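Local coordinates for CheA (Treponema denticola, PDB 6Y1Y), which is the dimerization domain of a chemotaxis histidine kinase that probably autophosphorylates and passes the phosphate to CheY or CheB, relaying chemoreceptor signals to the flagellar motors, at residues V17-I22 against S115-E120; Y38-N43 against G91-L96; T31-E36 against V101-S106. All coordinates share one frame; numbering follows the deposited sequence.

Contact 1. Residues V17-I22 against S115-E120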
ATOM      1  N   VAL B  17       2.973   1.193  28.449  1.00 22.19           N
ATOM      2  CA  VAL B  17       4.118   1.465  27.587  1.00 17.81           C
ATOM      3  C   VAL B  17       4.565   0.183  26.891  1.00 22.24           C
ATOM      4  O   VAL B  17       4.956   0.197  25.717  1.00 19.29           O
ATOM      5  CB  VAL B  17       5.265   2.107  28.393  1.00 22.81           C
ATOM      6  CG1 VAL B  17       6.526   2.226  27.541  1.00 24.14           C
ATOM      7  CG2 VAL B  17       4.846   3.469  28.934  1.00 21.86           C
ATOM      8  N   SER B  18       4.459  -0.952  27.584  1.00 24.45           N
ATOM      9  CA  SER B  18       4.744  -2.235  26.946  1.00 24.37           C
ATOM     10  C   SER B  18       3.818  -2.482  25.760  1.00 20.64           C
ATOM     11  O   SER B  18       4.268  -2.922  24.692  1.00 22.17           O
ATOM     12  CB  SER B  18       4.626  -3.368  27.971  1.00 21.50           C
ATOM     13  OG  SER B  18       4.731  -4.629  27.346  1.00 28.92           O
ATOM     14  N   GLU B  19       2.521  -2.210  25.926  1.00 21.02           N
ATOM     15  CA  GLU B  19       1.582  -2.335  24.812  1.00 18.28           C
ATOM     16  C   GLU B  19       1.947  -1.391  23.676  1.00 18.62           C
ATOM     17  O   GLU B  19       1.739  -1.713  22.499  1.00 16.88           O
ATOM     18  CB  GLU B  19       0.157  -2.041  25.272  1.00 20.61           C
ATOM     19  CG  GLU B  19      -0.525  -3.109  26.097  1.00 29.27           C
ATOM     20  CD  GLU B  19      -1.996  -2.788  26.293  1.00 34.40           C
ATOM     21  OE1 GLU B  19      -2.786  -3.054  25.361  1.00 36.02           O
ATOM     22  OE2 GLU B  19      -2.358  -2.247  27.363  1.00 41.68           O
ATOM     23  N   THR B  20       2.439  -0.196  24.015  1.00 17.55           N
ATOM     24  CA  THR B  20       2.849   0.764  22.995  1.00 16.50           C
ATOM     25  C   THR B  20       4.020   0.230  22.193  1.00 15.13           C
ATOM     26  O   THR B  20       4.043   0.343  20.961  1.00 15.10           O
ATOM     27  CB  THR B  20       3.225   2.099  23.642  1.00 16.09           C
ATOM     28  OG1 THR B  20       2.129   2.583  24.431  1.00 17.07           O
ATOM     29  CG2 THR B  20       3.561   3.133  22.582  1.00 14.92           C
ATOM     30  N   VAL B  21       4.998  -0.367  22.880  1.00 16.00           N
ATOM     31  CA  VAL B  21       6.180  -0.907  22.213  1.00 12.58           C
ATOM     32  C   VAL B  21       5.800  -2.072  21.305  1.00 15.73           C
ATOM     33  O   VAL B  21       6.338  -2.218  20.200  1.00 16.28           O
ATOM     34  CB  VAL B  21       7.232  -1.316  23.261  1.00 16.22           C
ATOM     35  CG1 VAL B  21       8.342  -2.137  22.609  1.00 16.74           C
ATOM     36  CG2 VAL B  21       7.806  -0.079  23.953  1.00 21.63           C
ATOM     37  N   ILE B  22       4.863  -2.910  21.749  1.00 16.87           N
ATOM     38  CA  ILE B  22       4.414  -4.027  20.924  1.00 16.54           C
ATOM     39  C   ILE B  22       3.725  -3.505  19.678  1.00 16.23           C
ATOM     40  O   ILE B  22       3.978  -3.966  18.558  1.00 16.17           O
ATOM     41  CB  ILE B  22       3.470  -4.939  21.729  1.00 18.76           C
ATOM     42  CG1 ILE B  22       4.221  -5.603  22.883  1.00 19.14           C
ATOM     43  CG2 ILE B  22       2.790  -5.954  20.816  1.00 21.76           C
ATOM     44  CD1 ILE B  22       3.315  -6.333  23.856  1.00 25.57           C
ATOM     45  N   SER B 115      -3.089   5.217  23.382  1.00 18.85           N
ATOM     46  CA  SER B 115      -2.720   6.614  23.591  1.00 19.97           C
ATOM     47  C   SER B 115      -3.732   7.328  24.480  1.00 22.95           C
ATOM     48  O   SER B 115      -3.354   8.167  25.305  1.00 22.80           O
ATOM     49  CB  SER B 115      -2.587   7.335  22.250  1.00 19.47           C
ATOM     50  OG  SER B 115      -3.857   7.636  21.705  1.00 27.55           O
ATOM     51  N   GLY B 116      -5.018   7.005  24.332  1.00 22.11           N
ATOM     52  CA  GLY B 116      -6.013   7.549  25.242  1.00 26.68           C
ATOM     53  C   GLY B 116      -5.784   7.112  26.676  1.00 24.34           C
ATOM     54  O   GLY B 116      -5.903   7.913  27.608  1.00 24.27           O
ATOM     55  N   GLU B 117      -5.442   5.840  26.872  1.00 22.64           N
ATOM     56  CA  GLU B 117      -5.161   5.340  28.212  1.00 23.48           C
ATOM     57  C   GLU B 117      -3.887   5.959  28.778  1.00 26.60           C
ATOM     58  O   GLU B 117      -3.820   6.271  29.973  1.00 25.45           O
ATOM     59  CB  GLU B 117      -5.052   3.816  28.192  1.00 26.94           C
ATOM     60  CG  GLU B 117      -6.377   3.096  27.981  1.00 31.84           C
ATOM     61  CD  GLU B 117      -6.272   1.604  28.247  1.00 39.53           C
ATOM     62  OE1 GLU B 117      -5.429   0.937  27.610  1.00 37.08           O
ATOM     63  OE2 GLU B 117      -7.031   1.097  29.099  1.00 48.27           O
ATOM     64  N   LEU B 118      -2.859   6.125  27.940  1.00 22.34           N
ATOM     65  CA  LEU B 118      -1.631   6.777  28.388  1.00 20.91           C
ATOM     66  C   LEU B 118      -1.900   8.200  28.849  1.00 24.22           C
ATOM     67  O   LEU B 118      -1.335   8.652  29.853  1.00 26.88           O
ATOM     68  CB  LEU B 118      -0.589   6.781  27.271  1.00 22.24           C
ATOM     69  CG  LEU B 118       0.240   5.519  27.028  1.00 18.81           C
ATOM     70  CD1 LEU B 118       0.945   5.642  25.685  1.00 22.55           C
ATOM     71  CD2 LEU B 118       1.244   5.275  28.142  1.00 22.25           C
ATOM     72  N   GLN B 119      -2.748   8.926  28.119  1.00 24.42           N
ATOM     73  CA  GLN B 119      -3.006  10.320  28.459  1.00 24.43           C
ATOM     74  C   GLN B 119      -3.617  10.427  29.847  1.00 25.83           C
ATOM     75  O   GLN B 119      -3.138  11.190  30.695  1.00 24.26           O
ATOM     76  CB  GLN B 119      -3.924  10.946  27.414  1.00 27.31           C
ATOM     77  CG  GLN B 119      -4.062  12.448  27.513  1.00 34.00           C
ATOM     78  CD  GLN B 119      -4.346  13.079  26.165  1.00 35.87           C
ATOM     79  OE1 GLN B 119      -3.428  13.448  25.433  1.00 38.40           O
ATOM     80  NE2 GLN B 119      -5.624  13.193  25.823  1.00 37.78           N
ATOM     81  N   GLU B 120      -4.656   9.637  30.114  1.00 27.34           N
ATOM     82  CA  GLU B 120      -5.272   9.679  31.433  1.00 27.77           C
ATOM     83  C   GLU B 120      -4.350   9.075  32.484  1.00 29.34           C
ATOM     84  O   GLU B 120      -4.278   9.572  33.612  1.00 26.07           O
ATOM     85  CB  GLU B 120      -6.618   8.959  31.409  1.00 29.20           C
ATOM     86  CG  GLU B 120      -7.589   9.515  30.377  1.00 34.52           C
ATOM     87  CD  GLU B 120      -8.306  10.774  30.850  1.00 43.31           C
ATOM     88  OE1 GLU B 120      -7.950  11.308  31.926  1.00 40.89           O
ATOM     89  OE2 GLU B 120      -9.228  11.232  30.136  1.00 44.25           O
TER

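Contact 2. Residues Y38-N43 against G91-L96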
ATOM      1  N   TYR B  38       5.450  -2.014  -2.565  1.00 10.64           N
ATOM      2  CA  TYR B  38       5.879  -1.028  -3.550  1.00  9.38           C
ATOM      3  C   TYR B  38       6.874  -1.644  -4.529  1.00 10.78           C
ATOM      4  O   TYR B  38       6.734  -1.499  -5.751  1.00 10.78           O
ATOM      5  CB  TYR B  38       6.493   0.195  -2.845  1.00  9.37           C
ATOM      6  CG  TYR B  38       7.167   1.165  -3.792  1.00 13.11           C
ATOM      7  CD1 TYR B  38       6.424   2.045  -4.570  1.00 11.64           C
ATOM      8  CD2 TYR B  38       8.550   1.181  -3.932  1.00 13.05           C
ATOM      9  CE1 TYR B  38       7.046   2.918  -5.456  1.00 12.50           C
ATOM     10  CE2 TYR B  38       9.173   2.048  -4.813  1.00 14.07           C
ATOM     11  CZ  TYR B  38       8.419   2.919  -5.566  1.00 11.42           C
ATOM     12  OH  TYR B  38       9.051   3.774  -6.450  1.00 16.50           O
ATOM     13  N   ASP B  39       7.885  -2.346  -4.003  1.00 12.53           N
ATOM     14  CA  ASP B  39       8.880  -2.973  -4.865  1.00 10.88           C
ATOM     15  C   ASP B  39       8.237  -3.993  -5.791  1.00 11.17           C
ATOM     16  O   ASP B  39       8.631  -4.118  -6.957  1.00 12.27           O
ATOM     17  CB  ASP B  39       9.967  -3.645  -4.025  1.00 13.42           C
ATOM     18  CG  ASP B  39      10.878  -2.655  -3.360  1.00 20.53           C
ATOM     19  OD1 ASP B  39      10.894  -1.477  -3.775  1.00 18.77           O
ATOM     20  OD2 ASP B  39      11.576  -3.067  -2.416  1.00 22.92           O
ATOM     21  N   LYS B  40       7.287  -4.772  -5.265  1.00 11.45           N
ATOM     22  CA  LYS B  40       6.611  -5.787  -6.064  1.00  8.91           C
ATOM     23  C   LYS B  40       5.789  -5.132  -7.161  1.00  9.02           C
ATOM     24  O   LYS B  40       5.802  -5.586  -8.312  1.00 11.01           O
ATOM     25  CB  LYS B  40       5.731  -6.648  -5.161  1.00 11.33           C
ATOM     26  CG  LYS B  40       4.761  -7.543  -5.885  1.00 15.05           C
ATOM     27  CD  LYS B  40       5.458  -8.712  -6.510  1.00 18.97           C
ATOM     28  CE  LYS B  40       4.476  -9.515  -7.328  1.00 16.27           C
ATOM     29  NZ  LYS B  40       5.201 -10.448  -8.206  1.00 13.70           N
ATOM     30  N   PHE B  41       5.101  -4.038  -6.834  1.00  8.90           N
ATOM     31  CA  PHE B  41       4.365  -3.323  -7.864  1.00  7.90           C
ATOM     32  C   PHE B  41       5.303  -2.816  -8.957  1.00 10.32           C
ATOM     33  O   PHE B  41       4.993  -2.920 -10.150  1.00 10.68           O
ATOM     34  CB  PHE B  41       3.564  -2.160  -7.283  1.00  8.61           C
ATOM     35  CG  PHE B  41       2.858  -1.388  -8.353  1.00  8.69           C
ATOM     36  CD1 PHE B  41       1.614  -1.806  -8.803  1.00  7.68           C
ATOM     37  CD2 PHE B  41       3.481  -0.316  -8.985  1.00  9.02           C
ATOM     38  CE1 PHE B  41       0.975  -1.136  -9.830  1.00  8.60           C
ATOM     39  CE2 PHE B  41       2.851   0.355 -10.017  1.00 10.78           C
ATOM     40  CZ  PHE B  41       1.591  -0.057 -10.441  1.00 10.22           C
ATOM     41  N   GLN B  42       6.437  -2.230  -8.567  1.00 10.60           N
ATOM     42  CA  GLN B  42       7.372  -1.703  -9.556  1.00 11.19           C
ATOM     43  C   GLN B  42       7.875  -2.801 -10.479  1.00 10.38           C
ATOM     44  O   GLN B  42       7.895  -2.644 -11.709  1.00 11.64           O
ATOM     45  CB  GLN B  42       8.533  -1.012  -8.848  1.00 13.59           C
ATOM     46  CG  GLN B  42       8.110   0.250  -8.148  1.00 17.76           C
ATOM     47  CD  GLN B  42       7.765   1.343  -9.127  1.00 23.91           C
ATOM     48  OE1 GLN B  42       6.698   1.329  -9.754  1.00 23.66           O
ATOM     49  NE2 GLN B  42       8.678   2.298  -9.281  1.00 24.85           N
ATOM     50  N   ASN B  43       8.250  -3.945  -9.910  1.00 10.70           N
ATOM     51  CA  ASN B  43       8.764  -5.020 -10.747  1.00 11.10           C
ATOM     52  C   ASN B  43       7.677  -5.561 -11.664  1.00  8.28           C
ATOM     53  O   ASN B  43       7.889  -5.729 -12.871  1.00  9.76           O
ATOM     54  CB  ASN B  43       9.336  -6.135  -9.878  1.00 12.90           C
ATOM     55  CG  ASN B  43      10.639  -5.747  -9.209  1.00 19.42           C
ATOM     56  OD1 ASN B  43      11.365  -4.877  -9.695  1.00 22.41           O
ATOM     57  ND2 ASN B  43      10.938  -6.384  -8.080  1.00 19.63           N
ATOM     58  N   GLY B  91      -0.377 -11.231 -10.138  1.00  8.47           N
ATOM     59  CA  GLY B  91      -0.677 -12.305  -9.203  1.00 10.10           C
ATOM     60  C   GLY B  91      -1.732 -11.871  -8.205  1.00  8.83           C
ATOM     61  O   GLY B  91      -2.758 -11.278  -8.559  1.00 10.02           O
ATOM     62  N   ASP B  92      -1.465 -12.152  -6.932  1.00 11.42           N
ATOM     63  CA  ASP B  92      -2.390 -11.852  -5.855  1.00 12.10           C
ATOM     64  C   ASP B  92      -2.126 -10.497  -5.215  1.00 12.22           C
ATOM     65  O   ASP B  92      -2.480 -10.304  -4.048  1.00 12.50           O
ATOM     66  CB  ASP B  92      -2.329 -12.944  -4.789  1.00 14.74           C
ATOM     67  CG  ASP B  92      -2.825 -14.282  -5.300  1.00 24.93           C
ATOM     68  OD1 ASP B  92      -3.839 -14.303  -6.036  1.00 31.43           O
ATOM     69  OD2 ASP B  92      -2.195 -15.313  -4.979  1.00 36.40           O
ATOM     70  N   PHE B  93      -1.506  -9.566  -5.943  1.00 10.06           N
ATOM     71  CA  PHE B  93      -1.190  -8.260  -5.367  1.00  8.11           C
ATOM     72  C   PHE B  93      -2.400  -7.621  -4.700  1.00  9.91           C
ATOM     73  O   PHE B  93      -2.283  -7.058  -3.610  1.00 10.56           O
ATOM     74  CB  PHE B  93      -0.628  -7.314  -6.434  1.00  9.12           C
ATOM     75  CG  PHE B  93      -0.045  -6.037  -5.865  1.00  7.62           C
ATOM     76  CD1 PHE B  93      -0.852  -4.925  -5.630  1.00 10.09           C
ATOM     77  CD2 PHE B  93       1.305  -5.953  -5.561  1.00 10.15           C
ATOM     78  CE1 PHE B  93      -0.318  -3.752  -5.095  1.00  8.97           C
ATOM     79  CE2 PHE B  93       1.840  -4.779  -5.031  1.00 10.58           C
ATOM     80  CZ  PHE B  93       1.034  -3.692  -4.793  1.00  9.24           C
ATOM     81  N   ASP B  94      -3.568  -7.662  -5.352  1.00 10.40           N
ATOM     82  CA  ASP B  94      -4.713  -6.950  -4.786  1.00 11.35           C
ATOM     83  C   ASP B  94      -5.055  -7.490  -3.396  1.00 11.92           C
ATOM     84  O   ASP B  94      -5.304  -6.708  -2.472  1.00 12.13           O
ATOM     85  CB  ASP B  94      -5.931  -6.983  -5.736  1.00 13.02           C
ATOM     86  CG  ASP B  94      -6.292  -8.379  -6.258  1.00 18.96           C
ATOM     87  OD1 ASP B  94      -5.711  -9.398  -5.851  1.00 15.87           O
ATOM     88  OD2 ASP B  94      -7.203  -8.453  -7.118  1.00 17.31           O
ATOM     89  N   SER B  95      -5.014  -8.813  -3.222  1.00 11.18           N
ATOM     90  CA  SER B  95      -5.305  -9.439  -1.932  1.00 13.16           C
ATOM     91  C   SER B  95      -4.221  -9.146  -0.903  1.00 12.84           C
ATOM     92  O   SER B  95      -4.524  -8.868   0.264  1.00 12.46           O
ATOM     93  CB  SER B  95      -5.442 -10.952  -2.111  1.00 16.03           C
ATOM     94  OG  SER B  95      -6.735 -11.291  -2.557  1.00 31.29           O
ATOM     95  N   LEU B  96      -2.952  -9.209  -1.320  1.00  9.87           N
ATOM     96  CA  LEU B  96      -1.837  -8.913  -0.424  1.00 12.52           C
ATOM     97  C   LEU B  96      -1.875  -7.466   0.054  1.00 10.84           C
ATOM     98  O   LEU B  96      -1.627  -7.187   1.238  1.00 11.94           O
ATOM     99  CB  LEU B  96      -0.511  -9.197  -1.121  1.00 13.08           C
ATOM    100  CG  LEU B  96      -0.236 -10.640  -1.532  1.00 13.29           C
ATOM    101  CD1 LEU B  96       1.054 -10.684  -2.330  1.00 17.56           C
ATOM    102  CD2 LEU B  96      -0.149 -11.531  -0.301  1.00 18.09           C
TER

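Contact 3. Residues T31-E36 against V101-S106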
ATOM      1  N   THR B  31       5.298  -1.086   7.897  1.00 12.22           N
ATOM      2  CA  THR B  31       6.044  -0.241   6.962  1.00 13.44           C
ATOM      3  C   THR B  31       6.877  -1.100   6.016  1.00 13.72           C
ATOM      4  O   THR B  31       7.011  -0.772   4.831  1.00 12.94           O
ATOM      5  CB  THR B  31       6.948   0.768   7.684  1.00 12.43           C
ATOM      6  OG1 THR B  31       8.048   0.081   8.294  1.00 14.04           O
ATOM      7  CG2 THR B  31       6.169   1.569   8.729  1.00 14.47           C
ATOM      8  N   ILE B  32       7.446  -2.195   6.526  1.00 13.58           N
ATOM      9  CA  ILE B  32       8.242  -3.092   5.691  1.00 13.63           C
ATOM     10  C   ILE B  32       7.349  -3.811   4.696  1.00 14.30           C
ATOM     11  O   ILE B  32       7.714  -3.995   3.525  1.00 14.05           O
ATOM     12  CB  ILE B  32       9.024  -4.076   6.579  1.00 13.60           C
ATOM     13  CG1 ILE B  32      10.089  -3.313   7.372  1.00 18.45           C
ATOM     14  CG2 ILE B  32       9.646  -5.170   5.730  1.00 17.08           C
ATOM     15  CD1 ILE B  32      10.415  -3.948   8.706  1.00 17.89           C
ATOM     16  N   GLU B  33       6.158  -4.212   5.139  1.00 12.49           N
ATOM     17  CA  GLU B  33       5.213  -4.870   4.243  1.00 13.73           C
ATOM     18  C   GLU B  33       4.848  -3.969   3.070  1.00 15.04           C
ATOM     19  O   GLU B  33       4.835  -4.413   1.911  1.00 12.31           O
ATOM     20  CB  GLU B  33       3.968  -5.277   5.032  1.00 12.78           C
ATOM     21  CG  GLU B  33       2.963  -6.083   4.258  1.00 17.14           C
ATOM     22  CD  GLU B  33       1.958  -6.786   5.149  1.00 22.54           C
ATOM     23  OE1 GLU B  33       1.798  -6.388   6.324  1.00 16.98           O
ATOM     24  OE2 GLU B  33       1.317  -7.745   4.664  1.00 29.18           O
ATOM     25  N   PHE B  34       4.579  -2.689   3.339  1.00 11.52           N
ATOM     26  CA  PHE B  34       4.215  -1.800   2.243  1.00 11.24           C
ATOM     27  C   PHE B  34       5.423  -1.461   1.378  1.00 12.27           C
ATOM     28  O   PHE B  34       5.271  -1.248   0.171  1.00 10.76           O
ATOM     29  CB  PHE B  34       3.551  -0.528   2.771  1.00 11.83           C
ATOM     30  CG  PHE B  34       2.137  -0.734   3.240  1.00  9.51           C
ATOM     31  CD1 PHE B  34       1.151  -1.159   2.356  1.00 11.61           C
ATOM     32  CD2 PHE B  34       1.789  -0.467   4.560  1.00  9.84           C
ATOM     33  CE1 PHE B  34      -0.152  -1.349   2.787  1.00 12.39           C
ATOM     34  CE2 PHE B  34       0.492  -0.661   5.001  1.00 11.03           C
ATOM     35  CZ  PHE B  34      -0.480  -1.098   4.113  1.00 10.88           C
ATOM     36  N   ALA B  35       6.622  -1.387   1.965  1.00 12.61           N
ATOM     37  CA  ALA B  35       7.803  -1.189   1.128  1.00 15.23           C
ATOM     38  C   ALA B  35       8.012  -2.372   0.191  1.00 15.47           C
ATOM     39  O   ALA B  35       8.355  -2.182  -0.982  1.00 15.79           O
ATOM     40  CB  ALA B  35       9.045  -0.962   1.987  1.00 14.87           C
ATOM     41  N   GLU B  36       7.800  -3.600   0.687  1.00 13.80           N
ATOM     42  CA  GLU B  36       7.881  -4.785  -0.170  1.00 14.01           C
ATOM     43  C   GLU B  36       6.827  -4.744  -1.268  1.00 13.45           C
ATOM     44  O   GLU B  36       7.091  -5.143  -2.410  1.00 13.95           O
ATOM     45  CB  GLU B  36       7.689  -6.061   0.655  1.00 13.46           C
ATOM     46  CG  GLU B  36       8.750  -6.358   1.699  1.00 24.36           C
ATOM     47  CD  GLU B  36       8.389  -7.571   2.544  1.00 28.15           C
ATOM     48  OE1 GLU B  36       7.242  -8.061   2.420  1.00 33.51           O
ATOM     49  OE2 GLU B  36       9.241  -8.037   3.332  1.00 32.46           O
ATOM     50  N   VAL B 101      -3.264  -3.446   4.387  1.00  7.79           N
ATOM     51  CA  VAL B 101      -4.047  -2.313   4.886  1.00  9.57           C
ATOM     52  C   VAL B 101      -4.835  -2.718   6.123  1.00  8.69           C
ATOM     53  O   VAL B 101      -4.857  -1.997   7.128  1.00  8.47           O
ATOM     54  CB  VAL B 101      -4.983  -1.759   3.787  1.00  8.18           C
ATOM     55  CG1 VAL B 101      -5.891  -0.662   4.365  1.00 11.27           C
ATOM     56  CG2 VAL B 101      -4.174  -1.222   2.605  1.00 11.92           C
ATOM     57  N   THR B 102      -5.460  -3.894   6.089  1.00  9.29           N
ATOM     58  CA  THR B 102      -6.252  -4.356   7.229  1.00  8.50           C
ATOM     59  C   THR B 102      -5.405  -4.486   8.493  1.00  9.47           C
ATOM     60  O   THR B 102      -5.830  -4.065   9.582  1.00  9.34           O
ATOM     61  CB  THR B 102      -6.903  -5.689   6.858  1.00  8.50           C
ATOM     62  OG1 THR B 102      -7.912  -5.441   5.865  1.00 10.84           O
ATOM     63  CG2 THR B 102      -7.523  -6.359   8.084  1.00 10.76           C
ATOM     64  N   LYS B 103      -4.207  -5.058   8.371  1.00  8.74           N
ATOM     65  CA  LYS B 103      -3.323  -5.193   9.525  1.00  9.68           C
ATOM     66  C   LYS B 103      -2.900  -3.828  10.064  1.00  9.70           C
ATOM     67  O   LYS B 103      -2.912  -3.594  11.283  1.00 10.60           O
ATOM     68  CB  LYS B 103      -2.103  -6.017   9.126  1.00 10.82           C
ATOM     69  CG  LYS B 103      -1.064  -6.152  10.217  1.00 17.22           C
ATOM     70  CD  LYS B 103       0.145  -6.923   9.723  1.00 19.47           C
ATOM     71  CE  LYS B 103       1.231  -6.965  10.799  1.00 29.28           C
ATOM     72  NZ  LYS B 103       2.344  -7.892  10.443  1.00 33.07           N
ATOM     73  N   PHE B 104      -2.528  -2.914   9.168  1.00  9.27           N
ATOM     74  CA  PHE B 104      -2.142  -1.569   9.584  1.00 11.49           C
ATOM     75  C   PHE B 104      -3.292  -0.864  10.307  1.00 10.32           C
ATOM     76  O   PHE B 104      -3.100  -0.292  11.386  1.00 11.31           O
ATOM     77  CB  PHE B 104      -1.675  -0.795   8.343  1.00  9.86           C
ATOM     78  CG  PHE B 104      -1.274   0.641   8.597  1.00  9.69           C
ATOM     79  CD1 PHE B 104      -0.877   1.078   9.847  1.00 10.38           C
ATOM     80  CD2 PHE B 104      -1.248   1.540   7.550  1.00 10.39           C
ATOM     81  CE1 PHE B 104      -0.510   2.408  10.050  1.00 12.60           C
ATOM     82  CE2 PHE B 104      -0.874   2.874   7.750  1.00  9.13           C
ATOM     83  CZ  PHE B 104      -0.508   3.301   9.000  1.00 12.12           C
ATOM     84  N   LYS B 105      -4.502  -0.923   9.746  1.00  9.88           N
ATOM     85  CA  LYS B 105      -5.650  -0.306  10.404  1.00  9.79           C
ATOM     86  C   LYS B 105      -5.858  -0.874  11.801  1.00  9.81           C
ATOM     87  O   LYS B 105      -6.239  -0.143  12.726  1.00 11.36           O
ATOM     88  CB  LYS B 105      -6.908  -0.499   9.557  1.00  9.44           C
ATOM     89  CG  LYS B 105      -6.989   0.403   8.347  1.00  9.80           C
ATOM     90  CD  LYS B 105      -8.234   0.060   7.550  1.00 10.61           C
ATOM     91  CE  LYS B 105      -8.555   1.149   6.551  1.00 15.92           C
ATOM     92  NZ  LYS B 105      -9.791   0.818   5.788  1.00 20.08           N
ATOM     93  N   SER B 106      -5.654  -2.182  11.963  1.00  9.23           N
ATOM     94  CA  SER B 106      -5.842  -2.810  13.269  1.00 11.58           C
ATOM     95  C   SER B 106      -4.849  -2.266  14.285  1.00 12.11           C
ATOM     96  O   SER B 106      -5.235  -1.864  15.389  1.00 13.86           O
ATOM     97  CB  SER B 106      -5.699  -4.327  13.135  1.00 11.72           C
ATOM     98  OG  SER B 106      -5.951  -4.979  14.368  1.00 12.21           O
TER

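Contact 1. Residues V17-I22 against S115-E120
Val17 and Thr20 meet Leu118 between two broadly antiparallel helical segments, whose axes come within 10.5 Å of each other at an angle of 150°, with the CA atoms of Val17 and Leu118 7.9 Å apart. Leu118 is directed at the opposite helix, and its forked end serves both partners. Its CD2 meets Val17 CG2 at 4.1 Å, the two side chains crossing at about a right angle, while its CD1 lies 3.5 Å from Thr20 OG1. Thr20 holds OG1 beside its backbone N (chi1 -56°), which lets the hydroxyl bond to Leu16 O one turn back while the same oxygen lies against the leucine methyl. The long helix 7-67 and helix 93-125, the last part of the interrupted return arm, form a hairpin that pairs with that of the second subunit in the four-helix bundle of the CheA dimerization domain, where Val17 also packs on Gln119 of the second subunit. At the more polar margin, Glu19 OE2 and Glu117 OE1 approach to 4.4 Å. Their like charges are bridged by Arg113, which forms salt bridges through NH2 to Glu19 OE1 and through NH1 to Glu117 OE1, probably offsetting the repulsion between the two carboxylates.

Contact 2. Residues Y38-N43 against G91-L96
Apolar contact dominates between Phe93 and the pair Lys40 and Phe41, and no hydrogen bond joins the two segments. Phe93 is directed at helix 7-67, with its ring carbons reaching the backbone and the root of the Phe41 side chain: CE2 lies 3.8 Å from Phe41 N and 3.9 Å from Phe41 CB, and CZ is equally close to that CB. The CA atoms of Phe41 and Phe93 are 7.8 Å apart, a spacing bridged by the phenyl group of Phe93. A second apolar contact comes from the aliphatic part of Lys40, whose CG sits in the plane of the Phe93 ring at its edge, 3.8 Å from CD2. The lysine chain then bends at chi2 (74°) and runs alongside Phe93 with the two side chains heading opposite ways.

Helix 93-125 begins here, following the turn that leads out of helix 72-87, so Phe93 packs the first turn of the new helix against the middle of helix 7-67 in the antiparallel hairpin of the dimerization domain. Aromatic interactions continue the contact within the chain and across the dimer: the Phe41 ring meets Phe90 of its own chain and, edge-to-face, Phe90 of the second subunit, while Phe41 and Phe93 each meet the other's counterpart there.

Polar interactions lie around this aromatic cluster. Lys40 NZ makes a weak hydrogen bond to Ser44 OG. Within the first turn of helix 93-125, Ser95 N gives a weak bond to Asp94 OD1, bent to 126°, and the other carboxylate oxygen, OD2, accepts a hydrogen bond from Gln42 NE2 of the second subunit.

Contact 3. Residues T31-E36 against V101-S106
Phe34 turns its CG beside its backbone N (chi1 -75°), extending the ring toward Val101 and Phe104, whereas Phe104 places CG opposite its own N (chi1 178°), and the two phenylalanine side chains cross at about a right angle. The far end of the Phe34 ring enters between the two residues of the other helix: CZ lies 3.7 Å from Val101 N and 4.0 Å from Val101 CG2, and CE2 lies 3.8 Å from Phe104 CD2. Val101 CA and Phe104 CB both sit at the edge of the Phe34 ring, in its plane, so toward these two atoms the ring presents its edge. Val101 has its CB directed away from helix 7-67, yet CG2 still touches the ring.

Beside the aromatic contact, Glu33 and Lys103 reach toward each other between the helices. Glu33 OE1 lies 3.8 Å from Lys103 CD and 4.4 Å from NZ, beyond a salt bridge, though the opposite charges would probably still attract.

The segment axes approach to 10.6 Å at 157°, an antiparallel pairing of helices 7-67 and 93-125. Phe104 also packs on Leu27 and Ser30, and Phe34 on Met97 and Ala100. Across the dimer, Phe34 stacks on Phe34 of the second subunit, and Phe104 on Phe104 of the second subunit, placing this helix pair in the interface between the two hairpins.

All three contacts join helix 7-67 to helix 93-125, and they follow one another along the antiparallel pair in the order 1, 3, 2. Contact 3 is nested inside the loop closed by contact 1, and contact 2 inside that closed by contact 3. Centres of contacts 2 and 3 are 13 Å apart, and on helix 7-67 a single residue, Leu37, separates their segments. Contact 1 lies toward the end of the hairpin that holds both chain termini, its centre 21 Å from that of contact 3 and 33 Å from that of contact 2. Each contact also reaches the second subunit, so packing within one chain and between chains is combined along this part of the dimerization domain.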